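Local coordinates for protein aminotransferase class-III (Ochrobactrum anthropi, PDB 5GHG) that probably catalyses amino-group transfer between amines and keto compounds as an omega-transaminase, and binds the cofactor in its pyridoxamine 5'-phosphate form, at residues N6-R11 with E43-K48; R49-M54 with V436-S441; L32-E35 with Y41-D44. The protein carries 1 engineered substitution. All coordinates share one frame; numbering follows the deposited sequence.

The three contacts share one mixed sheet, in which strands 32-38, 41-44 and 49-52 are neighbours in that order. Contacts 1 and 3 share E43 and D44, and their centres are about 8 Å apart; a backbone hydrogen bond runs between them from V45 N to V33 O, 3.0 Å. Contact 2 has its centre about 15 Å from that of contact 3 and about 22 Å from that of contact 1. Y50 OH links it to both through D44 OD2, at 2.8 Å. None of the segments contributes a residue to the pyridoxamine phosphate pocket, which includes D258 and K287. All three have residues that reach the second subunit, contact 2 through E52 and Y83 of that chain.

Contact 1: N6-R11 with E43-K48; sequences NSLEAR and EDVSGK
L8 and E9, in the first turn of helix 8-15, rest on the two methyl groups of V45, and these two touches are the whole meeting of N6-R11 with E43-K48. The preceding loop is tied to the helix: N6 O accepts from R11 NE at 3.3 Å, the donor standing well above the carbonyl plane. S7 is the N-cap, its OG receiving A10 N at 3.1 Å. L8 is directed at the turn. With its CG beside the backbone N (chi1 -73°), it carries CD1 to 3.9 Å from V45 CG1, the two side chains meeting at a slant.

V45 owes its position to a type I beta turn from D44 to G47, which leads from strand 41-44 toward strand 49-52. D44 OD1 organises the inside of that turn: S46 OG, at 2.8 Å, and K48 N, at 2.9 Å, approach it from opposite faces of the carboxylate, and S46 N adds a weak bond. G47 adopts backbone angles that would press a CB against the carbonyl before it.

E9 starts off to one side, but a bend at chi2 (80°) brings its carboxylate back, and OE2 lies 3.6 Å from V45 CG2, a packing contact of an oxygen on a methyl. Past A10, whose N serves the cap, R11 turns its guanidinium to the dimer interface, where NH1 forms salt bridges with D96 and E99 of the second subunit.

Contact 2: R49-M54 with V436-S441; sequences RYIEAM and VDTMVS
I51 and A53 receive the tip of M439, and here segment 49-54 packs against the C-terminal helix 433-455. The close part is buried. M439 leaves the helix almost fully extended, its CG anti to the backbone N (chi1 180°), which carries the sulfur out to A53: SD lies 3.6 Å from A53 CB. A bend at chi3 (-37°) then turns the methyl, so that M439 CE comes to 3.7 Å from I51 CG2. A single flexible thioether thus covers I51 and A53, two residues apart, while I431 packs on M439 from a loop.

The outer side is looser. I51 CD1 reaches only T438 CG2, at 4.0 Å, and T438 is exposed. Its hydroxyl takes no part, since OG1 is bonded to Q434 O within the same helix. Replaced by an alanine, M439 would probably leave a gap beside I51 CG2 and A53 CB, with T438 as the remaining touch between the two segments.

Directional bonds hold each partner to other neighbours: the backbone of I51 pairs with G413 and I415, and D437 forms a salt bridge with R361 of helix 347-363. Between the two segments the chemistry is apolar throughout, which implies that the buried part of the fit, M439 on I51 and A53, rests on shape and apolar packing.

Contact 3: L32-E35 with Y41-D44; sequences LVIE and YVED
E35 N donates to E43 O at 2.9 Å, a nearly straight bond (N-H...O angle 162°) that arrives in the carbonyl plane. Methyl and methylene groups gather about the same oxygen: E35 CB is 3.5 Å from E43 O, and I34 CG2 packs there too. Next to this bond, I34 and D44 form an antiparallel non-hydrogen-bonded pair whose side chains diverge, although I34 CD1 still comes to 4.1 Å from D44 CB.

This is a beta hairpin, strand 41-44 folding back on strand 32-38, and it is strongly twisted, with 120° between the directions of the two short segments. It also lies at a subunit boundary: L32, V33 and I34 pair in a parallel ladder with a strand of the second subunit, so the sheet continues into that chain.

I34 also reaches V42: its CG2, set anti to the backbone N, meets V42 CB at 4.0 Å, the two side chains crossing at about a right angle. Y83 of the second subunit packs on both. Toward the start of the strand, L32 CD1 lies 3.8 Å from D44 OD2, the oxygen that accepts from Y50 OH, and V33 O sits against D44 CB. E35, bent at chi2 (91°), leads its carboxylate away from the neighbouring strand to a salt bridge with K79 of the second subunit.

Contact 1: N6-R11 with E43-K48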
ATOM      1  N   ASN B   6      -2.576  -2.351 -31.230  1.00 16.74           N
ATOM      2  CA  ASN B   6      -2.283  -1.267 -30.309  1.00 21.15           C
ATOM      3  C   ASN B   6      -3.535  -0.726 -29.613  1.00 14.89           C
ATOM      4  O   ASN B   6      -3.499   0.370 -29.055  1.00 17.84           O
ATOM      5  CB  ASN B   6      -1.538  -0.147 -31.035  1.00 23.54           C
ATOM      6  CG  ASN B   6      -0.089  -0.505 -31.315  1.00 32.80           C
ATOM      7  OD1 ASN B   6       0.526  -1.288 -30.579  1.00 37.35           O
ATOM      8  ND2 ASN B   6       0.463   0.056 -32.387  1.00 37.20           N
ATOM      9  N   SER B   7      -4.632  -1.476 -29.646  1.00 12.31           N
ATOM     10  CA  SER B   7      -5.817  -1.122 -28.883  1.00 12.34           C
ATOM     11  C   SER B   7      -5.514  -1.133 -27.383  1.00  9.69           C
ATOM     12  O   SER B   7      -4.544  -1.756 -26.918  1.00  5.47           O
ATOM     13  CB  SER B   7      -6.948  -2.100 -29.158  1.00 11.76           C
ATOM     14  OG  SER B   7      -6.679  -3.342 -28.553  1.00  8.99           O
ATOM     15  N   LEU B   8      -6.351  -0.428 -26.618  1.00  8.10           N
ATOM     16  CA  LEU B   8      -6.198  -0.417 -25.181  1.00  8.61           C
ATOM     17  C   LEU B   8      -6.282  -1.833 -24.600  1.00  5.41           C
ATOM     18  O   LEU B   8      -5.501  -2.191 -23.709  1.00  3.66           O
ATOM     19  CB  LEU B   8      -7.268   0.477 -24.533  1.00  8.30           C
ATOM     20  CG  LEU B   8      -7.116   1.998 -24.683  1.00 11.25           C
ATOM     21  CD1 LEU B   8      -8.423   2.702 -24.373  1.00 11.22           C
ATOM     22  CD2 LEU B   8      -6.008   2.525 -23.798  1.00 12.31           C
ATOM     23  N   GLU B   9      -7.217  -2.643 -25.098  1.00  4.58           N
ATOM     24  CA  GLU B   9      -7.390  -3.988 -24.573  1.00  6.77           C
ATOM     25  C   GLU B   9      -6.147  -4.854 -24.839  1.00  7.06           C
ATOM     26  O   GLU B   9      -5.679  -5.576 -23.955  1.00  5.14           O
ATOM     27  CB  GLU B   9      -8.636  -4.640 -25.185  1.00  6.58           C
ATOM     28  CG  GLU B   9      -9.981  -4.006 -24.773  1.00 10.31           C
ATOM     29  CD  GLU B   9     -10.327  -2.708 -25.553  1.00 15.39           C
ATOM     30  OE1 GLU B   9      -9.589  -2.325 -26.490  1.00 11.82           O
ATOM     31  OE2 GLU B   9     -11.329  -2.054 -25.208  1.00 18.11           O
ATOM     32  N   ALA B  10      -5.603  -4.778 -26.051  1.00  4.74           N
ATOM     33  CA  ALA B  10      -4.435  -5.565 -26.402  1.00  6.71           C
ATOM     34  C   ALA B  10      -3.208  -5.141 -25.594  1.00  4.44           C
ATOM     35  O   ALA B  10      -2.416  -5.984 -25.171  1.00  3.73           O
ATOM     36  CB  ALA B  10      -4.148  -5.448 -27.899  1.00 10.16           C
ATOM     37  N   ARG B  11      -3.027  -3.840 -25.385  1.00  4.19           N
ATOM     38  CA  ARG B  11      -1.881  -3.377 -24.627  1.00  4.20           C
ATOM     39  C   ARG B  11      -2.004  -3.749 -23.147  1.00  4.06           C
ATOM     40  O   ARG B  11      -1.006  -4.089 -22.509  1.00  3.56           O
ATOM     41  CB  ARG B  11      -1.688  -1.872 -24.804  1.00  5.80           C
ATOM     42  CG  ARG B  11      -1.214  -1.530 -26.219  1.00  9.25           C
ATOM     43  CD  ARG B  11      -0.748  -0.088 -26.322  1.00 13.96           C
ATOM     44  NE  ARG B  11      -1.869   0.818 -26.266  1.00 13.29           N
ATOM     45  CZ  ARG B  11      -1.996   1.828 -25.408  1.00 12.96           C
ATOM     46  NH1 ARG B  11      -1.062   2.080 -24.530  1.00 10.62           N
ATOM     47  NH2 ARG B  11      -3.071   2.584 -25.460  1.00 13.48           N
ATOM     48  N   GLU B  43     -18.863   4.993 -17.849  1.00  3.96           N
ATOM     49  CA  GLU B  43     -18.997   4.732 -19.275  1.00  5.14           C
ATOM     50  C   GLU B  43     -17.723   4.029 -19.745  1.00  4.68           C
ATOM     51  O   GLU B  43     -16.623   4.486 -19.442  1.00  5.11           O
ATOM     52  CB  GLU B  43     -19.242   6.040 -20.002  1.00  8.64           C
ATOM     53  CG  GLU B  43     -19.167   6.007 -21.493  1.00 11.98           C
ATOM     54  CD  GLU B  43     -19.344   7.411 -22.087  1.00 25.17           C
ATOM     55  OE1 GLU B  43     -20.242   8.148 -21.607  1.00 25.85           O
ATOM     56  OE2 GLU B  43     -18.561   7.768 -22.990  1.00 33.17           O
ATOM     57  N   ASP B  44     -17.874   2.913 -20.449  1.00  4.55           N
ATOM     58  CA  ASP B  44     -16.705   2.221 -20.958  1.00  5.26           C
ATOM     59  C   ASP B  44     -16.236   2.862 -22.263  1.00  7.69           C
ATOM     60  O   ASP B  44     -16.887   3.762 -22.811  1.00  6.20           O
ATOM     61  CB  ASP B  44     -16.988   0.727 -21.135  1.00  5.43           C
ATOM     62  CG  ASP B  44     -18.046   0.424 -22.198  1.00 10.21           C
ATOM     63  OD1 ASP B  44     -18.235   1.228 -23.140  1.00 13.27           O
ATOM     64  OD2 ASP B  44     -18.691  -0.645 -22.095  1.00 10.58           O
ATOM     65  N   VAL B  45     -15.081   2.403 -22.759  1.00  6.82           N
ATOM     66  CA  VAL B  45     -14.485   3.049 -23.932  1.00  7.68           C
ATOM     67  C   VAL B  45     -15.332   2.851 -25.186  1.00  9.48           C
ATOM     68  O   VAL B  45     -15.126   3.547 -26.184  1.00 12.27           O
ATOM     69  CB  VAL B  45     -13.062   2.545 -24.204  1.00  6.43           C
ATOM     70  CG1 VAL B  45     -12.127   2.899 -23.064  1.00  7.17           C
ATOM     71  CG2 VAL B  45     -13.078   1.041 -24.483  1.00  7.27           C
ATOM     72  N   SER B  46     -16.270   1.916 -25.173  1.00  8.33           N
ATOM     73  CA  SER B  46     -17.186   1.766 -26.295  1.00 10.52           C
ATOM     74  C   SER B  46     -18.402   2.671 -26.186  1.00 11.30           C
ATOM     75  O   SER B  46     -19.223   2.692 -27.093  1.00 10.26           O
ATOM     76  CB  SER B  46     -17.632   0.302 -26.432  1.00 13.63           C
ATOM     77  OG  SER B  46     -18.774   0.055 -25.616  1.00 22.27           O
ATOM     78  N   GLY B  47     -18.529   3.418 -25.097  1.00  7.21           N
ATOM     79  CA  GLY B  47     -19.626   4.350 -24.919  1.00  9.01           C
ATOM     80  C   GLY B  47     -20.788   3.830 -24.107  1.00  8.39           C
ATOM     81  O   GLY B  47     -21.715   4.596 -23.826  1.00  7.11           O
ATOM     82  N   LYS B  48     -20.789   2.554 -23.734  1.00  7.89           N
ATOM     83  CA  LYS B  48     -21.892   2.021 -22.938  1.00  8.39           C
ATOM     84  C   LYS B  48     -21.838   2.584 -21.525  1.00  7.71           C
ATOM     85  O   LYS B  48     -20.759   2.663 -20.921  1.00  6.85           O
ATOM     86  CB  LYS B  48     -21.837   0.503 -22.897  1.00 12.40           C
ATOM     87  CG  LYS B  48     -22.182  -0.180 -24.217  1.00 24.32           C
ATOM     88  CD  LYS B  48     -22.068  -1.705 -24.065  1.00 30.72           C
ATOM     89  CE  LYS B  48     -22.527  -2.185 -22.670  1.00 32.83           C
ATOM     90  NZ  LYS B  48     -23.993  -2.011 -22.405  1.00 38.90           N
TER

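Contact 2: R49-M54 with V436-S441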
ATOM      1  N   ARG B  49     -23.004   2.960 -20.994  1.00  6.79           N
ATOM      2  CA  ARG B  49     -23.116   3.508 -19.645  1.00  9.22           C
ATOM      3  C   ARG B  49     -23.725   2.498 -18.679  1.00  5.56           C
ATOM      4  O   ARG B  49     -24.577   1.690 -19.049  1.00  4.99           O
ATOM      5  CB  ARG B  49     -23.936   4.796 -19.646  1.00 12.28           C
ATOM      6  CG  ARG B  49     -23.191   5.943 -20.328  1.00 15.67           C
ATOM      7  CD  ARG B  49     -24.111   7.121 -20.627  1.00 21.78           C
ATOM      8  NE  ARG B  49     -24.646   7.727 -19.411  1.00 22.14           N
ATOM      9  CZ  ARG B  49     -23.986   8.593 -18.651  1.00 24.64           C
ATOM     10  NH1 ARG B  49     -24.569   9.112 -17.577  1.00 26.80           N
ATOM     11  NH2 ARG B  49     -22.748   8.930 -18.950  1.00 26.32           N
ATOM     12  N   TYR B  50     -23.272   2.548 -17.428  1.00  3.99           N
ATOM     13  CA  TYR B  50     -23.712   1.625 -16.386  1.00  3.83           C
ATOM     14  C   TYR B  50     -23.939   2.369 -15.087  1.00  4.74           C
ATOM     15  O   TYR B  50     -23.194   3.302 -14.761  1.00  3.46           O
ATOM     16  CB  TYR B  50     -22.660   0.551 -16.094  1.00  4.06           C
ATOM     17  CG  TYR B  50     -22.093  -0.147 -17.299  1.00  5.24           C
ATOM     18  CD1 TYR B  50     -21.075   0.439 -18.050  1.00  5.08           C
ATOM     19  CD2 TYR B  50     -22.569  -1.394 -17.682  1.00  5.61           C
ATOM     20  CE1 TYR B  50     -20.542  -0.206 -19.155  1.00  7.42           C
ATOM     21  CE2 TYR B  50     -22.046  -2.047 -18.788  1.00  7.68           C
ATOM     22  CZ  TYR B  50     -21.029  -1.449 -19.513  1.00  8.47           C
ATOM     23  OH  TYR B  50     -20.508  -2.088 -20.597  1.00 11.08           O
ATOM     24  N   ILE B  51     -24.939   1.932 -14.329  1.00  3.54           N
ATOM     25  CA  ILE B  51     -25.012   2.284 -12.920  1.00  3.23           C
ATOM     26  C   ILE B  51     -23.888   1.533 -12.196  1.00  4.60           C
ATOM     27  O   ILE B  51     -23.801   0.306 -12.280  1.00  4.31           O
ATOM     28  CB  ILE B  51     -26.371   1.922 -12.319  1.00  4.21           C
ATOM     29  CG1 ILE B  51     -27.476   2.785 -12.921  1.00  5.55           C
ATOM     30  CG2 ILE B  51     -26.316   2.022 -10.775  1.00  4.00           C
ATOM     31  CD1 ILE B  51     -28.885   2.399 -12.458  1.00  6.25           C
ATOM     32  N   GLU B  52     -23.018   2.279 -11.513  1.00  3.37           N
ATOM     33  CA  GLU B  52     -21.973   1.659 -10.697  1.00  5.99           C
ATOM     34  C   GLU B  52     -22.587   1.349  -9.334  1.00  4.49           C
ATOM     35  O   GLU B  52     -22.449   2.091  -8.350  1.00  4.60           O
ATOM     36  CB  GLU B  52     -20.736   2.547 -10.610  1.00  5.41           C
ATOM     37  CG  GLU B  52     -19.425   1.837 -11.070  1.00  9.36           C
ATOM     38  CD  GLU B  52     -19.075   0.616 -10.217  1.00  6.78           C
ATOM     39  OE1 GLU B  52     -19.667   0.464  -9.122  1.00 10.42           O
ATOM     40  OE2 GLU B  52     -18.226  -0.216 -10.633  1.00  9.48           O
ATOM     41  N   ALA B  53     -23.307   0.235  -9.287  1.00  3.87           N
ATOM     42  CA  ALA B  53     -24.049  -0.119  -8.104  1.00  4.96           C
ATOM     43  C   ALA B  53     -23.136  -0.582  -6.974  1.00  4.96           C
ATOM     44  O   ALA B  53     -23.625  -0.811  -5.866  1.00  4.44           O
ATOM     45  CB  ALA B  53     -25.089  -1.188  -8.421  1.00  5.17           C
ATOM     46  N   MET B  54     -21.836  -0.721  -7.235  1.00  4.21           N
ATOM     47  CA  MET B  54     -20.847  -1.034  -6.210  1.00  3.97           C
ATOM     48  C   MET B  54     -20.017   0.175  -5.797  1.00  5.23           C
ATOM     49  O   MET B  54     -19.124   0.028  -4.953  1.00  4.86           O
ATOM     50  CB  MET B  54     -19.894  -2.136  -6.708  1.00  7.50           C
ATOM     51  CG  MET B  54     -20.560  -3.475  -6.953  1.00 10.25           C
ATOM     52  SD  MET B  54     -21.287  -4.049  -5.428  1.00 16.28           S
ATOM     53  CE  MET B  54     -19.819  -4.338  -4.435  1.00 10.61           C
ATOM     54  N   VAL B 436     -32.362   4.117  -7.397  1.00  4.18           N
ATOM     55  CA  VAL B 436     -32.484   2.872  -6.659  1.00  4.86           C
ATOM     56  C   VAL B 436     -33.546   1.986  -7.300  1.00  5.64           C
ATOM     57  O   VAL B 436     -33.366   0.771  -7.436  1.00  4.49           O
ATOM     58  CB  VAL B 436     -32.836   3.149  -5.181  1.00  4.34           C
ATOM     59  CG1 VAL B 436     -33.293   1.862  -4.499  1.00  3.92           C
ATOM     60  CG2 VAL B 436     -31.641   3.762  -4.457  1.00  4.51           C
ATOM     61  N   ASP B 437     -34.671   2.597  -7.693  1.00  5.13           N
ATOM     62  CA  ASP B 437     -35.744   1.861  -8.339  1.00  7.66           C
ATOM     63  C   ASP B 437     -35.276   1.233  -9.649  1.00  6.71           C
ATOM     64  O   ASP B 437     -35.562   0.063  -9.927  1.00  6.84           O
ATOM     65  CB  ASP B 437     -36.930   2.801  -8.587  1.00  8.22           C
ATOM     66  CG  ASP B 437     -38.066   2.117  -9.312  1.00 20.18           C
ATOM     67  OD1 ASP B 437     -38.472   1.027  -8.867  1.00 18.07           O
ATOM     68  OD2 ASP B 437     -38.532   2.662 -10.326  1.00 30.47           O
ATOM     69  N   THR B 438     -34.564   2.002 -10.469  1.00  5.05           N
ATOM     70  CA  THR B 438     -34.022   1.471 -11.713  1.00  7.33           C
ATOM     71  C   THR B 438     -33.079   0.292 -11.461  1.00  6.66           C
ATOM     72  O   THR B 438     -33.147  -0.723 -12.152  1.00  5.43           O
ATOM     73  CB  THR B 438     -33.281   2.591 -12.463  1.00  8.41           C
ATOM     74  OG1 THR B 438     -34.218   3.622 -12.756  1.00 10.93           O
ATOM     75  CG2 THR B 438     -32.678   2.091 -13.757  1.00  8.59           C
ATOM     76  N   MET B 439     -32.207   0.409 -10.461  1.00  3.98           N
ATOM     77  CA  MET B 439     -31.238  -0.645 -10.162  1.00  4.88           C
ATOM     78  C   MET B 439     -31.934  -1.946  -9.747  1.00  5.12           C
ATOM     79  O   MET B 439     -31.599  -3.031 -10.233  1.00  4.87           O
ATOM     80  CB  MET B 439     -30.280  -0.145  -9.070  1.00  6.24           C
ATOM     81  CG  MET B 439     -29.197  -1.102  -8.612  1.00  8.30           C
ATOM     82  SD  MET B 439     -28.337  -0.326  -7.193  1.00 13.90           S
ATOM     83  CE  MET B 439     -28.359   1.347  -7.742  1.00 14.41           C
ATOM     84  N   VAL B 440     -32.914  -1.850  -8.850  1.00  5.67           N
ATOM     85  CA  VAL B 440     -33.572  -3.054  -8.357  1.00  4.52           C
ATOM     86  C   VAL B 440     -34.463  -3.670  -9.436  1.00  5.17           C
ATOM     87  O   VAL B 440     -34.572  -4.893  -9.535  1.00  5.10           O
ATOM     88  CB  VAL B 440     -34.351  -2.772  -7.070  1.00  6.94           C
ATOM     89  CG1 VAL B 440     -35.156  -3.998  -6.667  1.00  9.00           C
ATOM     90  CG2 VAL B 440     -33.384  -2.372  -5.939  1.00  6.03           C
ATOM     91  N   SER B 441     -35.108  -2.841 -10.259  1.00  4.24           N
ATOM     92  CA  SER B 441     -35.865  -3.391 -11.375  1.00  6.96           C
ATOM     93  C   SER B 441     -34.958  -4.143 -12.351  1.00  5.87           C
ATOM     94  O   SER B 441     -35.384  -5.141 -12.946  1.00  6.43           O
ATOM     95  CB  SER B 441     -36.639  -2.294 -12.106  1.00  8.29           C
ATOM     96  OG  SER B 441     -37.591  -1.708 -11.247  1.00 11.91           O
TER

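Contact 3: L32-E35 with Y41-D44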
ATOM      1  N   LEU B  32     -12.439  -5.173 -19.588  1.00  4.92           N
ATOM      2  CA  LEU B  32     -13.381  -4.112 -19.906  1.00  4.72           C
ATOM      3  C   LEU B  32     -12.756  -2.791 -19.460  1.00  4.01           C
ATOM      4  O   LEU B  32     -12.454  -2.619 -18.277  1.00  3.63           O
ATOM      5  CB  LEU B  32     -14.721  -4.334 -19.194  1.00  5.30           C
ATOM      6  CG  LEU B  32     -15.751  -3.226 -19.461  1.00  8.61           C
ATOM      7  CD1 LEU B  32     -16.196  -3.232 -20.899  1.00  8.42           C
ATOM      8  CD2 LEU B  32     -16.951  -3.355 -18.549  1.00  7.24           C
ATOM      9  N   VAL B  33     -12.568  -1.856 -20.393  1.00  3.27           N
ATOM     10  CA  VAL B  33     -11.830  -0.621 -20.109  1.00  4.21           C
ATOM     11  C   VAL B  33     -12.837   0.497 -19.841  1.00  4.37           C
ATOM     12  O   VAL B  33     -13.699   0.783 -20.684  1.00  2.73           O
ATOM     13  CB  VAL B  33     -10.879  -0.263 -21.256  1.00  3.46           C
ATOM     14  CG1 VAL B  33     -10.012   0.926 -20.885  1.00  4.32           C
ATOM     15  CG2 VAL B  33      -9.986  -1.482 -21.607  1.00  3.90           C
ATOM     16  N   ILE B  34     -12.733   1.136 -18.674  1.00  3.47           N
ATOM     17  CA  ILE B  34     -13.639   2.222 -18.291  1.00  3.20           C
ATOM     18  C   ILE B  34     -12.987   3.552 -18.666  1.00  3.47           C
ATOM     19  O   ILE B  34     -11.791   3.751 -18.441  1.00  2.42           O
ATOM     20  CB  ILE B  34     -13.965   2.177 -16.792  1.00  4.50           C
ATOM     21  CG1 ILE B  34     -14.591   0.824 -16.457  1.00  6.01           C
ATOM     22  CG2 ILE B  34     -14.865   3.325 -16.406  1.00  3.85           C
ATOM     23  CD1 ILE B  34     -15.877   0.547 -17.208  1.00  6.01           C
ATOM     24  N   GLU B  35     -13.781   4.455 -19.228  1.00  3.18           N
ATOM     25  CA  GLU B  35     -13.289   5.710 -19.773  1.00  5.98           C
ATOM     26  C   GLU B  35     -13.597   6.926 -18.891  1.00  5.56           C
ATOM     27  O   GLU B  35     -12.738   7.790 -18.714  1.00  6.13           O
ATOM     28  CB  GLU B  35     -13.891   5.933 -21.170  1.00  8.12           C
ATOM     29  CG  GLU B  35     -13.659   7.327 -21.772  1.00 13.68           C
ATOM     30  CD  GLU B  35     -12.390   7.411 -22.608  1.00 30.03           C
ATOM     31  OE1 GLU B  35     -12.075   8.507 -23.138  1.00 36.20           O
ATOM     32  OE2 GLU B  35     -11.693   6.379 -22.749  1.00 36.44           O
ATOM     33  N   TYR B  41     -22.857   6.920 -12.492  1.00  2.16           N
ATOM     34  CA  TYR B  41     -22.628   6.175 -13.723  1.00  4.54           C
ATOM     35  C   TYR B  41     -21.160   6.184 -14.130  1.00  3.91           C
ATOM     36  O   TYR B  41     -20.419   7.133 -13.852  1.00  2.62           O
ATOM     37  CB  TYR B  41     -23.446   6.752 -14.894  1.00  5.18           C
ATOM     38  CG  TYR B  41     -24.919   6.963 -14.584  1.00  7.49           C
ATOM     39  CD1 TYR B  41     -25.837   5.927 -14.718  1.00  7.75           C
ATOM     40  CD2 TYR B  41     -25.385   8.208 -14.189  1.00  6.92           C
ATOM     41  CE1 TYR B  41     -27.203   6.128 -14.430  1.00 10.87           C
ATOM     42  CE2 TYR B  41     -26.733   8.420 -13.890  1.00 10.77           C
ATOM     43  CZ  TYR B  41     -27.634   7.380 -14.017  1.00 12.40           C
ATOM     44  OH  TYR B  41     -28.966   7.610 -13.717  1.00 13.97           O
ATOM     45  N   VAL B  42     -20.753   5.128 -14.823  1.00  2.07           N
ATOM     46  CA  VAL B  42     -19.498   5.088 -15.535  1.00  2.28           C
ATOM     47  C   VAL B  42     -19.798   4.679 -16.968  1.00  3.69           C
ATOM     48  O   VAL B  42     -20.838   4.087 -17.270  1.00  3.09           O
ATOM     49  CB  VAL B  42     -18.461   4.122 -14.912  1.00  2.79           C
ATOM     50  CG1 VAL B  42     -18.037   4.599 -13.528  1.00  3.81           C
ATOM     51  CG2 VAL B  42     -18.995   2.720 -14.841  1.00  3.54           C
ATOM     52  N   GLU B  43     -18.863   4.993 -17.849  1.00  3.96           N
ATOM     53  CA  GLU B  43     -18.997   4.732 -19.275  1.00  5.14           C
ATOM     54  C   GLU B  43     -17.723   4.029 -19.745  1.00  4.68           C
ATOM     55  O   GLU B  43     -16.623   4.486 -19.442  1.00  5.11           O
ATOM     56  CB  GLU B  43     -19.242   6.040 -20.002  1.00  8.64           C
ATOM     57  CG  GLU B  43     -19.167   6.007 -21.493  1.00 11.98           C
ATOM     58  CD  GLU B  43     -19.344   7.411 -22.087  1.00 25.17           C
ATOM     59  OE1 GLU B  43     -20.242   8.148 -21.607  1.00 25.85           O
ATOM     60  OE2 GLU B  43     -18.561   7.768 -22.990  1.00 33.17           O
ATOM     61  N   ASP B  44     -17.874   2.913 -20.449  1.00  4.55           N
ATOM     62  CA  ASP B  44     -16.705   2.221 -20.958  1.00  5.26           C
ATOM     63  C   ASP B  44     -16.236   2.862 -22.263  1.00  7.69           C
ATOM     64  O   ASP B  44     -16.887   3.762 -22.811  1.00  6.20           O
ATOM     65  CB  ASP B  44     -16.988   0.727 -21.135  1.00  5.43           C
ATOM     66  CG  ASP B  44     -18.046   0.424 -22.198  1.00 10.21           C
ATOM     67  OD1 ASP B  44     -18.235   1.228 -23.140  1.00 13.27           O
ATOM     68  OD2 ASP B  44     -18.691  -0.645 -22.095  1.00 10.58           O
TER